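Local coordinates for protein superoxide dismutase [Fe] (Aquifex pyrophilus, PDB 1COJ) that catalyses the iron-dependent dismutation of superoxide radicals to hydrogen peroxide and molecular oxygen, at residues Y84-L88 and Y180-F184; G94-L100 and W190-N194; F125-I130 and V142-H148; L156-I160 and R196-A200. All coordinates share one frame. Residues are numbered along the deposited sequence.

Interaction 1: residues Y84-L88 and Y180-F184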
loop_
_atom_site.group_PDB
_atom_site.type_symbol
_atom_site.label_atom_id
_atom_site.label_comp_id
_atom_site.label_asym_id
_atom_site.label_seq_id
_atom_site.Cartn_x
_atom_site.Cartn_y
_atom_site.Cartn_z
ATOM N N TYR A 84 -15.743 -9.394 -14.513
ATOM C CA TYR A 84 -16.890 -8.659 -13.993
ATOM C C TYR A 84 -17.986 -8.471 -15.052
ATOM O O TYR A 84 -19.115 -8.932 -14.876
ATOM C CB TYR A 84 -16.403 -7.309 -13.454
ATOM C CG TYR A 84 -17.474 -6.329 -13.031
ATOM C CD1 TYR A 84 -18.169 -6.494 -11.835
ATOM C CD2 TYR A 84 -17.745 -5.198 -13.798
ATOM C CE1 TYR A 84 -19.102 -5.549 -11.407
ATOM C CE2 TYR A 84 -18.677 -4.248 -13.382
ATOM C CZ TYR A 84 -19.345 -4.426 -12.184
ATOM O OH TYR A 84 -20.199 -3.443 -11.729
ATOM N N PHE A 85 -17.647 -7.816 -16.157
ATOM C CA PHE A 85 -18.610 -7.581 -17.230
ATOM C C PHE A 85 -19.117 -8.886 -17.833
ATOM O O PHE A 85 -20.314 -9.040 -18.090
ATOM C CB PHE A 85 -17.983 -6.724 -18.332
ATOM C CG PHE A 85 -17.686 -5.311 -17.913
ATOM C CD1 PHE A 85 -18.676 -4.517 -17.345
ATOM C CD2 PHE A 85 -16.416 -4.768 -18.103
ATOM C CE1 PHE A 85 -18.413 -3.206 -16.973
ATOM C CE2 PHE A 85 -16.142 -3.455 -17.734
ATOM C CZ PHE A 85 -17.142 -2.672 -17.169
ATOM N N GLY A 86 -18.205 -9.837 -18.015
ATOM C CA GLY A 86 -18.548 -11.122 -18.596
ATOM C C GLY A 86 -19.568 -11.963 -17.856
ATOM O O GLY A 86 -20.166 -12.868 -18.439
ATOM N N MET A 87 -19.792 -11.669 -16.583
ATOM C CA MET A 87 -20.752 -12.445 -15.818
ATOM C C MET A 87 -22.060 -11.709 -15.543
ATOM O O MET A 87 -22.836 -12.132 -14.687
ATOM C CB MET A 87 -20.131 -12.931 -14.504
ATOM C CG MET A 87 -19.793 -11.829 -13.510
ATOM S SD MET A 87 -19.170 -12.482 -11.958
ATOM C CE MET A 87 -20.677 -13.037 -11.206
ATOM N N LEU A 88 -22.309 -10.621 -16.268
ATOM C CA LEU A 88 -23.537 -9.847 -16.089
ATOM C C LEU A 88 -24.463 -9.943 -17.305
ATOM O O LEU A 88 -24.031 -9.743 -18.443
ATOM C CB LEU A 88 -23.211 -8.377 -15.800
ATOM C CG LEU A 88 -22.519 -8.076 -14.466
ATOM C CD1 LEU A 88 -21.993 -6.654 -14.464
ATOM C CD2 LEU A 88 -23.475 -8.302 -13.304
ATOM N N TYR A 180 -26.314 -1.046 -4.902
ATOM C CA TYR A 180 -25.545 -1.456 -6.072
ATOM C C TYR A 180 -25.198 -2.940 -5.960
ATOM O O TYR A 180 -25.292 -3.684 -6.940
ATOM C CB TYR A 180 -24.276 -0.604 -6.201
ATOM C CG TYR A 180 -23.147 -1.268 -6.958
ATOM C CD1 TYR A 180 -23.248 -1.533 -8.326
ATOM C CD2 TYR A 180 -21.970 -1.637 -6.300
ATOM C CE1 TYR A 180 -22.199 -2.153 -9.023
ATOM C CE2 TYR A 180 -20.918 -2.256 -6.983
ATOM C CZ TYR A 180 -21.037 -2.511 -8.341
ATOM O OH TYR A 180 -20.000 -3.124 -9.009
ATOM N N ILE A 181 -24.811 -3.369 -4.760
ATOM C CA ILE A 181 -24.461 -4.768 -4.533
ATOM C C ILE A 181 -25.680 -5.655 -4.796
ATOM O O ILE A 181 -25.564 -6.710 -5.420
ATOM C CB ILE A 181 -23.929 -4.992 -3.100
ATOM C CG1 ILE A 181 -22.682 -4.130 -2.868
ATOM C CG2 ILE A 181 -23.589 -6.461 -2.890
ATOM C CD1 ILE A 181 -22.230 -4.062 -1.418
ATOM N N ASP A 182 -26.854 -5.210 -4.350
ATOM C CA ASP A 182 -28.082 -5.968 -4.575
ATOM C C ASP A 182 -28.352 -6.073 -6.074
ATOM O O ASP A 182 -28.696 -7.144 -6.574
ATOM C CB ASP A 182 -29.278 -5.301 -3.884
ATOM C CG ASP A 182 -29.204 -5.384 -2.369
ATOM O OD1 ASP A 182 -28.611 -6.350 -1.848
ATOM O OD2 ASP A 182 -29.747 -4.482 -1.695
ATOM N N ALA A 183 -28.175 -4.964 -6.788
ATOM C CA ALA A 183 -28.396 -4.935 -8.229
ATOM C C ALA A 183 -27.443 -5.896 -8.937
ATOM O O ALA A 183 -27.843 -6.599 -9.860
ATOM C CB ALA A 183 -28.233 -3.518 -8.767
ATOM N N PHE A 184 -26.196 -5.958 -8.471
ATOM C CA PHE A 184 -25.206 -6.858 -9.060
ATOM C C PHE A 184 -25.706 -8.305 -8.981
ATOM O O PHE A 184 -25.657 -9.049 -9.966
ATOM C CB PHE A 184 -23.849 -6.728 -8.349
ATOM C CG PHE A 184 -22.823 -7.717 -8.832
ATOM C CD1 PHE A 184 -21.995 -7.410 -9.907
ATOM C CD2 PHE A 184 -22.699 -8.966 -8.227
ATOM C CE1 PHE A 184 -21.065 -8.338 -10.376
ATOM C CE2 PHE A 184 -21.774 -9.897 -8.689
ATOM C CZ PHE A 184 -20.955 -9.580 -9.765
#
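Tyr180 brings the polar part of this buried contact. Its OH lies 2.7 Å from Tyr84 OH, within hydrogen-bonding distance. Tyr84 OH meets the Tyr180 ring at its edge, near the ring plane. Tyr180 OH is also hydrogen-bonded to the main-chain O of Asp163, an iron ligand. Ile181 does not reach 84-88 and packs on helix 111-124. Asp182 forms a salt bridge with Lys119 of that helix. One helical turn after Tyr180, Phe184 N bonds back to Tyr180 O at 2.9 Å, so both aromatic side chains reach the 84-88 segment.

Phe184 has the largest share of the contact. Tyr84 CE1 meets Phe184 CE1 at 3.6 Å. The two ring planes are only 11° apart, but the rings meet rim to rim without stacking. Leu88 CD2 lies 3.8 Å from Phe184 CE1. Met87 CE lies 3.8 Å from Phe184 CZ, and Met87 SD sits at the ring edge, 5.4 Å from the Phe184 ring centroid, in a Met-aromatic contact.

The contact joins the C-terminal end of helix 63-86, in the alpha-hairpin region, to helix 177-186 of the C-terminal domain. The side chain of Tyr84 is about 6 Å from the bound Fe (III) ion. It is about 4 Å from the side chains of the ligands His27 and Asp163. The two tyrosines thus belong to the second shell of an iron superoxide dismutase metal site.

Interaction 2: residues G94-L100 and W190-N194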
loop_
_atom_site.group_PDB
_atom_site.type_symbol
_atom_site.label_atom_id
_atom_site.label_comp_id
_atom_site.label_asym_id
_atom_site.label_seq_id
_atom_site.Cartn_x
_atom_site.Cartn_y
_atom_site.Cartn_z
ATOM N N GLY A 94 -29.836 -18.520 -15.501
ATOM C CA GLY A 94 -29.502 -19.788 -14.881
ATOM C C GLY A 94 -29.577 -19.763 -13.371
ATOM O O GLY A 94 -30.220 -18.887 -12.784
ATOM N N GLU A 95 -28.911 -20.731 -12.751
ATOM C CA GLU A 95 -28.865 -20.878 -11.299
ATOM C C GLU A 95 -27.562 -21.568 -10.930
ATOM O O GLU A 95 -26.943 -22.231 -11.767
ATOM C CB GLU A 95 -30.007 -21.769 -10.808
ATOM C CG GLU A 95 -31.348 -21.093 -10.633
ATOM C CD GLU A 95 -32.374 -22.045 -10.050
ATOM O OE1 GLU A 95 -32.095 -22.609 -8.968
ATOM O OE2 GLU A 95 -33.441 -22.245 -10.675
ATOM N N PRO A 96 -27.104 -21.399 -9.682
ATOM C CA PRO A 96 -25.855 -22.070 -9.312
ATOM C C PRO A 96 -26.051 -23.590 -9.377
ATOM O O PRO A 96 -27.092 -24.108 -8.966
ATOM C CB PRO A 96 -25.606 -21.576 -7.883
ATOM C CG PRO A 96 -26.967 -21.154 -7.398
ATOM C CD PRO A 96 -27.574 -20.515 -8.602
ATOM N N SER A 97 -25.075 -24.289 -9.939
ATOM C CA SER A 97 -25.143 -25.735 -10.075
ATOM C C SER A 97 -25.177 -26.439 -8.724
ATOM O O SER A 97 -24.793 -25.867 -7.696
ATOM C CB SER A 97 -23.950 -26.234 -10.889
ATOM O OG SER A 97 -22.723 -25.927 -10.250
ATOM N N GLU A 98 -25.620 -27.693 -8.728
ATOM C CA GLU A 98 -25.685 -28.468 -7.496
ATOM C C GLU A 98 -24.287 -28.644 -6.929
ATOM O O GLU A 98 -24.088 -28.531 -5.720
ATOM C CB GLU A 98 -26.344 -29.829 -7.731
ATOM C CG GLU A 98 -27.824 -29.741 -8.105
ATOM C CD GLU A 98 -28.680 -29.057 -7.038
ATOM O OE1 GLU A 98 -29.368 -28.061 -7.365
ATOM O OE2 GLU A 98 -28.681 -29.525 -5.878
ATOM N N ALA A 99 -23.321 -28.878 -7.808
ATOM C CA ALA A 99 -21.935 -29.048 -7.394
ATOM C C ALA A 99 -21.437 -27.782 -6.697
ATOM O O ALA A 99 -20.788 -27.858 -5.651
ATOM C CB ALA A 99 -21.060 -29.370 -8.594
ATOM N N LEU A 100 -21.761 -26.623 -7.266
ATOM C CA LEU A 100 -21.348 -25.350 -6.684
ATOM C C LEU A 100 -22.009 -25.142 -5.324
ATOM O O LEU A 100 -21.342 -24.780 -4.351
ATOM C CB LEU A 100 -21.682 -24.187 -7.623
ATOM C CG LEU A 100 -21.370 -22.784 -7.091
ATOM C CD1 LEU A 100 -19.893 -22.664 -6.730
ATOM C CD2 LEU A 100 -21.760 -21.736 -8.122
ATOM N N TRP A 190 -25.377 -17.110 -14.110
ATOM C CA TRP A 190 -24.913 -18.344 -13.491
ATOM C C TRP A 190 -24.342 -19.382 -14.442
ATOM O O TRP A 190 -23.610 -20.272 -14.009
ATOM C CB TRP A 190 -26.010 -18.946 -12.622
ATOM C CG TRP A 190 -26.255 -18.127 -11.405
ATOM C CD1 TRP A 190 -27.290 -17.260 -11.187
ATOM C CD2 TRP A 190 -25.418 -18.057 -10.247
ATOM N NE1 TRP A 190 -27.144 -16.649 -9.964
ATOM C CE2 TRP A 190 -26.006 -17.121 -9.366
ATOM C CE3 TRP A 190 -24.227 -18.693 -9.870
ATOM C CZ2 TRP A 190 -25.439 -16.804 -8.125
ATOM C CZ3 TRP A 190 -23.665 -18.379 -8.635
ATOM C CH2 TRP A 190 -24.273 -17.442 -7.778
ATOM N N ASP A 191 -24.658 -19.273 -15.728
ATOM C CA ASP A 191 -24.115 -20.208 -16.710
ATOM C C ASP A 191 -22.604 -19.983 -16.750
ATOM O O ASP A 191 -21.822 -20.934 -16.767
ATOM C CB ASP A 191 -24.712 -19.952 -18.098
ATOM C CG ASP A 191 -26.157 -20.416 -18.220
ATOM O OD1 ASP A 191 -26.741 -20.889 -17.223
ATOM O OD2 ASP A 191 -26.710 -20.314 -19.331
ATOM N N VAL A 192 -22.212 -18.710 -16.723
ATOM C CA VAL A 192 -20.806 -18.311 -16.741
ATOM C C VAL A 192 -20.093 -18.764 -15.463
ATOM O O VAL A 192 -19.050 -19.420 -15.524
ATOM C CB VAL A 192 -20.669 -16.768 -16.911
ATOM C CG1 VAL A 192 -19.223 -16.325 -16.722
ATOM C CG2 VAL A 192 -21.150 -16.354 -18.295
ATOM N N VAL A 193 -20.685 -18.452 -14.314
ATOM C CA VAL A 193 -20.108 -18.828 -13.025
ATOM C C VAL A 193 -19.980 -20.347 -12.877
ATOM O O VAL A 193 -18.946 -20.843 -12.429
ATOM C CB VAL A 193 -20.936 -18.254 -11.848
ATOM C CG1 VAL A 193 -20.315 -18.652 -10.513
ATOM C CG2 VAL A 193 -21.023 -16.739 -11.967
ATOM N N ASN A 194 -21.013 -21.085 -13.274
ATOM C CA ASN A 194 -20.988 -22.544 -13.176
ATOM C C ASN A 194 -19.864 -23.140 -14.015
ATOM O O ASN A 194 -19.212 -24.107 -13.600
ATOM C CB ASN A 194 -22.329 -23.149 -13.598
ATOM C CG ASN A 194 -23.457 -22.833 -12.625
ATOM O OD1 ASN A 194 -24.625 -23.057 -12.935
ATOM N ND2 ASN A 194 -23.120 -22.312 -11.458
HETATM O O HOH W 1 -20.569 -26.013 -11.984
#
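The Trp190 indole stands up from the first turn of helix 190-207 and forms the main bump. The chain at 94-100 runs across one face of it. Pro96 lies flat against that face, with Pro96 CD 3.8 Å from the centroid of the five-membered ring, a CH-pi contact. Leu100 fills the next hollow: its CD2 is 3.9 Å from Trp190 CZ3 and 4.2 Å from Val193 CG1. Gly94 lets the chain come close, its CA 5.0 Å from Trp190 CA. A side chain there would clash with Asp191 OD1. The Asn194 side chain fits into the bend at Glu95, Pro96 and Ser97.

Ser97 is the N-cap of helix 98-107; its OG accepts from Leu100 N at 3.2 Å. A water bridges the two segments, 2.8 Å from Ser97 OG and donating to Asn194 O at 2.8 Å. Asp191 has a salt bridge to Lys93.

The join therefore depends mainly on shape and apolar contact, and the clearest polar link between the segments is made through a water.

Interaction 3: residues F125-I130 and V142-H148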
loop_
_atom_site.group_PDB
_atom_site.type_symbol
_atom_site.label_atom_id
_atom_site.label_comp_id
_atom_site.label_asym_id
_atom_site.label_seq_id
_atom_site.Cartn_x
_atom_site.Cartn_y
_atom_site.Cartn_z
ATOM N N PHE A 125 -14.301 -3.645 1.569
ATOM C CA PHE A 125 -13.158 -3.360 0.710
ATOM C C PHE A 125 -13.273 -2.230 -0.292
ATOM O O PHE A 125 -14.327 -1.977 -0.868
ATOM C CB PHE A 125 -12.619 -4.644 0.092
ATOM C CG PHE A 125 -11.923 -5.503 1.094
ATOM C CD1 PHE A 125 -10.554 -5.365 1.320
ATOM C CD2 PHE A 125 -12.653 -6.371 1.898
ATOM C CE1 PHE A 125 -9.930 -6.075 2.339
ATOM C CE2 PHE A 125 -12.045 -7.083 2.915
ATOM C CZ PHE A 125 -10.680 -6.936 3.139
ATOM N N ARG A 126 -12.150 -1.550 -0.481
ATOM C CA ARG A 126 -12.062 -0.380 -1.337
ATOM C C ARG A 126 -11.870 -0.618 -2.828
ATOM O O ARG A 126 -11.941 0.333 -3.609
ATOM C CB ARG A 126 -10.961 0.534 -0.799
ATOM C CG ARG A 126 -11.139 0.840 0.685
ATOM C CD ARG A 126 -9.900 1.447 1.333
ATOM N NE ARG A 126 -10.096 1.577 2.777
ATOM C CZ ARG A 126 -9.145 1.897 3.651
ATOM N NH1 ARG A 126 -7.903 2.129 3.248
ATOM N NH2 ARG A 126 -9.438 1.973 4.941
ATOM N N GLY A 127 -11.642 -1.868 -3.218
ATOM C CA GLY A 127 -11.431 -2.171 -4.621
ATOM C C GLY A 127 -12.302 -3.250 -5.238
ATOM O O GLY A 127 -12.993 -2.999 -6.231
ATOM N N TRP A 128 -12.237 -4.461 -4.687
ATOM C CA TRP A 128 -13.003 -5.599 -5.204
ATOM C C TRP A 128 -13.334 -6.597 -4.099
ATOM O O TRP A 128 -12.696 -6.608 -3.048
ATOM C CB TRP A 128 -12.184 -6.371 -6.259
ATOM C CG TRP A 128 -11.710 -5.574 -7.441
ATOM C CD1 TRP A 128 -10.620 -4.759 -7.490
ATOM C CD2 TRP A 128 -12.308 -5.522 -8.743
ATOM N NE1 TRP A 128 -10.506 -4.198 -8.733
ATOM C CE2 TRP A 128 -11.530 -4.653 -9.528
ATOM C CE3 TRP A 128 -13.430 -6.131 -9.320
ATOM C CZ2 TRP A 128 -11.826 -4.372 -10.871
ATOM C CZ3 TRP A 128 -13.731 -5.855 -10.658
ATOM C CH2 TRP A 128 -12.931 -4.984 -11.414
ATOM N N ALA A 129 -14.315 -7.448 -4.364
ATOM C CA ALA A 129 -14.710 -8.517 -3.454
ATOM C C ALA A 129 -14.770 -9.728 -4.381
ATOM O O ALA A 129 -15.477 -9.706 -5.395
ATOM C CB ALA A 129 -16.068 -8.241 -2.835
ATOM N N ILE A 130 -13.985 -10.755 -4.073
ATOM C CA ILE A 130 -13.925 -11.945 -4.912
ATOM C C ILE A 130 -14.223 -13.261 -4.202
ATOM O O ILE A 130 -13.797 -13.470 -3.066
ATOM C CB ILE A 130 -12.516 -12.076 -5.554
ATOM C CG1 ILE A 130 -12.200 -10.844 -6.404
ATOM C CG2 ILE A 130 -12.431 -13.329 -6.420
ATOM C CD1 ILE A 130 -10.797 -10.827 -6.986
ATOM N N VAL A 142 -13.375 -15.992 0.294
ATOM C CA VAL A 142 -13.761 -14.653 -0.101
ATOM C C VAL A 142 -12.496 -13.822 0.069
ATOM O O VAL A 142 -11.907 -13.790 1.148
ATOM C CB VAL A 142 -14.887 -14.102 0.786
ATOM C CG1 VAL A 142 -15.170 -12.661 0.421
ATOM C CG2 VAL A 142 -16.140 -14.942 0.616
ATOM N N ASN A 143 -12.055 -13.195 -1.013
ATOM C CA ASN A 143 -10.846 -12.381 -1.026
ATOM C C ASN A 143 -11.206 -10.925 -1.342
ATOM O O ASN A 143 -11.744 -10.628 -2.409
ATOM C CB ASN A 143 -9.891 -12.947 -2.091
ATOM C CG ASN A 143 -8.561 -12.193 -2.196
ATOM O OD1 ASN A 143 -7.867 -12.317 -3.206
ATOM N ND2 ASN A 143 -8.176 -11.459 -1.151
ATOM N N GLY A 144 -10.965 -10.030 -0.395
ATOM C CA GLY A 144 -11.252 -8.625 -0.625
ATOM C C GLY A 144 -9.980 -7.908 -1.042
ATOM O O GLY A 144 -8.903 -8.194 -0.512
ATOM N N LEU A 145 -10.091 -6.982 -1.987
ATOM C CA LEU A 145 -8.937 -6.231 -2.467
ATOM C C LEU A 145 -9.183 -4.739 -2.273
ATOM O O LEU A 145 -10.316 -4.266 -2.418
ATOM C CB LEU A 145 -8.704 -6.482 -3.963
ATOM C CG LEU A 145 -8.798 -7.879 -4.580
ATOM C CD1 LEU A 145 -8.357 -7.798 -6.030
ATOM C CD2 LEU A 145 -7.945 -8.868 -3.841
ATOM N N ASP A 146 -8.131 -3.993 -1.946
ATOM C CA ASP A 146 -8.268 -2.549 -1.783
ATOM C C ASP A 146 -7.973 -1.797 -3.079
ATOM O O ASP A 146 -8.200 -0.589 -3.174
ATOM C CB ASP A 146 -7.390 -2.030 -0.644
ATOM C CG ASP A 146 -8.153 -1.889 0.659
ATOM O OD1 ASP A 146 -7.551 -1.440 1.648
ATOM O OD2 ASP A 146 -9.359 -2.218 0.697
ATOM N N ALA A 147 -7.479 -2.529 -4.073
ATOM C CA ALA A 147 -7.149 -1.988 -5.393
ATOM C C ALA A 147 -6.970 -3.188 -6.320
ATOM O O ALA A 147 -7.001 -4.326 -5.865
ATOM C CB ALA A 147 -5.865 -1.154 -5.333
ATOM N N HIS A 148 -6.770 -2.949 -7.613
ATOM C CA HIS A 148 -6.600 -4.050 -8.564
ATOM C C HIS A 148 -5.460 -4.989 -8.174
ATOM O O HIS A 148 -5.550 -6.197 -8.386
ATOM C CB HIS A 148 -6.307 -3.524 -9.976
ATOM C CG HIS A 148 -7.299 -2.522 -10.479
ATOM N ND1 HIS A 148 -8.659 -2.678 -10.349
ATOM C CD2 HIS A 148 -7.121 -1.349 -11.143
ATOM C CE1 HIS A 148 -9.281 -1.650 -10.899
ATOM N NE2 HIS A 148 -8.366 -0.830 -11.389
#
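A classic beta bulge opens this strand pair. Gly127 and Trp128 both face Leu145, and Leu145 O accepts from Trp128 N at 3.0 Å and weakly from Gly127 N at 2.9 Å. A side chain at Gly127 would clash with Asp146 and Ala147. Beyond the bulge the pairing is regular. Leu145 N bonds to Trp128 O at 2.8 Å. Ile130 N donates to Asn143 O at 2.8 Å, and Asn143 N to Ile130 O at 2.7 Å. Gly144 leaves room for the Phe125 ring, with its CA 3.6 Å from the ring centroid in a CH-pi contact. Arg126 N bonds to Asp146 OD2 at 3.1 Å. Asp146 also pairs with Arg65 of the second subunit, and Arg126 bonds to Gln59 O of that subunit.

Trp128 NE1 donates to His148 ND1 at 2.9 Å. The Trp128 side chain is about 4 Å from the iron and meets the ligand His81 edge-to-face. This is an antiparallel beta hairpin that places a tryptophan beside the metal site.

Interaction 4: residues L156-I160 and R196-A200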
loop_
_atom_site.group_PDB
_atom_site.type_symbol
_atom_site.label_atom_id
_atom_site.label_comp_id
_atom_site.label_asym_id
_atom_site.label_seq_id
_atom_site.Cartn_x
_atom_site.Cartn_y
_atom_site.Cartn_z
ATOM N N LEU A 156 -5.386 -17.832 -6.566
ATOM C CA LEU A 156 -6.847 -17.847 -6.514
ATOM C C LEU A 156 -7.517 -17.868 -7.892
ATOM O O LEU A 156 -7.184 -17.065 -8.762
ATOM C CB LEU A 156 -7.352 -16.638 -5.709
ATOM C CG LEU A 156 -8.842 -16.596 -5.354
ATOM C CD1 LEU A 156 -9.108 -17.525 -4.194
ATOM C CD2 LEU A 156 -9.260 -15.192 -4.980
ATOM N N ILE A 157 -8.444 -18.805 -8.090
ATOM C CA ILE A 157 -9.193 -18.899 -9.343
ATOM C C ILE A 157 -10.528 -18.207 -9.048
ATOM O O ILE A 157 -11.347 -18.720 -8.287
ATOM C CB ILE A 157 -9.437 -20.365 -9.757
ATOM C CG1 ILE A 157 -8.100 -21.099 -9.887
ATOM C CG2 ILE A 157 -10.176 -20.418 -11.091
ATOM C CD1 ILE A 157 -8.243 -22.582 -10.136
ATOM N N PRO A 158 -10.752 -17.018 -9.634
ATOM C CA PRO A 158 -11.971 -16.216 -9.445
ATOM C C PRO A 158 -13.242 -16.802 -10.037
ATOM O O PRO A 158 -13.262 -17.201 -11.200
ATOM C CB PRO A 158 -11.632 -14.897 -10.149
ATOM C CG PRO A 158 -10.139 -14.928 -10.322
ATOM C CD PRO A 158 -9.857 -16.366 -10.598
ATOM N N LEU A 159 -14.312 -16.803 -9.249
ATOM C CA LEU A 159 -15.597 -17.309 -9.708
ATOM C C LEU A 159 -16.547 -16.128 -9.804
ATOM O O LEU A 159 -17.173 -15.914 -10.840
ATOM C CB LEU A 159 -16.157 -18.360 -8.745
ATOM C CG LEU A 159 -15.293 -19.595 -8.467
ATOM C CD1 LEU A 159 -16.046 -20.548 -7.560
ATOM C CD2 LEU A 159 -14.899 -20.291 -9.764
ATOM N N ILE A 160 -16.664 -15.368 -8.717
ATOM C CA ILE A 160 -17.529 -14.187 -8.688
ATOM C C ILE A 160 -16.660 -12.983 -8.332
ATOM O O ILE A 160 -15.926 -13.013 -7.338
ATOM C CB ILE A 160 -18.672 -14.321 -7.648
ATOM C CG1 ILE A 160 -19.611 -15.468 -8.033
ATOM C CG2 ILE A 160 -19.440 -12.998 -7.530
ATOM C CD1 ILE A 160 -20.756 -15.692 -7.047
ATOM N N ARG A 196 -17.067 -21.579 -14.866
ATOM C CA ARG A 196 -15.824 -21.205 -14.204
ATOM C C ARG A 196 -15.530 -22.210 -13.095
ATOM O O ARG A 196 -14.397 -22.671 -12.947
ATOM C CB ARG A 196 -15.929 -19.801 -13.608
ATOM C CG ARG A 196 -16.010 -18.684 -14.631
ATOM C CD ARG A 196 -16.068 -17.328 -13.946
ATOM N NE ARG A 196 -16.213 -16.231 -14.900
ATOM C CZ ARG A 196 -16.548 -14.987 -14.568
ATOM N NH1 ARG A 196 -16.771 -14.668 -13.304
ATOM N NH2 ARG A 196 -16.708 -14.070 -15.511
ATOM N N PHE A 197 -16.566 -22.576 -12.345
ATOM C CA PHE A 197 -16.427 -23.528 -11.247
ATOM C C PHE A 197 -15.975 -24.901 -11.729
ATOM O O PHE A 197 -15.092 -25.518 -11.124
ATOM C CB PHE A 197 -17.739 -23.653 -10.466
ATOM C CG PHE A 197 -17.658 -24.588 -9.284
ATOM C CD1 PHE A 197 -16.872 -24.270 -8.179
ATOM C CD2 PHE A 197 -18.363 -25.789 -9.277
ATOM C CE1 PHE A 197 -16.791 -25.133 -7.081
ATOM C CE2 PHE A 197 -18.290 -26.659 -8.185
ATOM C CZ PHE A 197 -17.502 -26.330 -7.087
ATOM N N GLU A 198 -16.588 -25.384 -12.807
ATOM C CA GLU A 198 -16.240 -26.683 -13.369
ATOM C C GLU A 198 -14.756 -26.725 -13.726
ATOM O O GLU A 198 -14.042 -27.670 -13.367
ATOM C CB GLU A 198 -17.083 -26.964 -14.615
ATOM C CG GLU A 198 -16.930 -28.369 -15.189
ATOM C CD GLU A 198 -17.463 -29.471 -14.265
ATOM O OE1 GLU A 198 -18.266 -29.162 -13.353
ATOM O OE2 GLU A 198 -17.090 -30.654 -14.458
ATOM N N LYS A 199 -14.300 -25.678 -14.407
ATOM C CA LYS A 199 -12.908 -25.569 -14.823
ATOM C C LYS A 199 -11.990 -25.454 -13.614
ATOM O O LYS A 199 -10.935 -26.089 -13.564
ATOM C CB LYS A 199 -12.723 -24.361 -15.741
ATOM C CG LYS A 199 -13.490 -24.461 -17.044
ATOM C CD LYS A 199 -13.170 -23.303 -17.965
ATOM C CE LYS A 199 -13.790 -23.521 -19.332
ATOM N NZ LYS A 199 -13.405 -22.471 -20.313
ATOM N N ALA A 200 -12.407 -24.663 -12.629
ATOM C CA ALA A 200 -11.629 -24.466 -11.411
ATOM C C ALA A 200 -11.409 -25.792 -10.678
ATOM O O ALA A 200 -10.291 -26.104 -10.265
ATOM C CB ALA A 200 -12.317 -23.451 -10.501
#
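Apolar packing makes up most of this buried contact between helix 190-207 and the outer strand 157-163 of this chain's sheet. Ile157 CG2 meets Ala200 CB at 3.8 Å. The small alanine lets the strand come close, with Ile157 CA 6.4 Å from Ala200 CA. Leu159 is the residue most covered by the helix. Its CD2 reaches Ala200 CB at 4.1 Å and Arg196 CB at 4.0 Å, and its CD1 touches Phe197 CD1 at 3.9 Å, near the plane of that ring. Phe197 also packs on helix 98-107.

The polar part is a single hydrogen bond across the segments. Arg196 extends from the helix across the strand, and its NH1 donates to Leu159 O at 2.8 Å. Arg196 NH2 bonds to Leu83 O, so one guanidinium ties the C-terminal helix to both the strand and helix 63-86. Pro158 O is buried nearby, 3.9 Å from Arg196 CD, and has no polar partner.

The chain turns a corner at Leu159, and Leu159 and Ile160 both face Leu131 in a classic beta bulge. The second subunit also reaches this region, where its Phe210 packs on Ile157 and Arg196. This is helix-on-sheet packing in the alpha+beta C-terminal domain of the iron/manganese superoxide dismutases.

How the interactions relate
Interactions 1, 3 and 4 are buried, whereas interaction 2 lies toward the surface, away from the metal site. Interactions 1 and 3 both approach the iron and meet where Tyr84 packs on Trp128; the first rests on aromatic side chains, the other on backbone pairing. Interactions 2 and 4 share helix 190-207, and Phe197 packs against Ala99 and Leu100. Interactions 3 and 4 belong to one sheet, with Ile130 against Leu156, Pro158 and Ile160, and both reach the second subunit. Met87 is a junction: it touches Val193 of interaction 2 as well as Arg196 and Ile160 of interaction 4. Water enters the chemistry of interaction 2, while a buried arginine serves interaction 4.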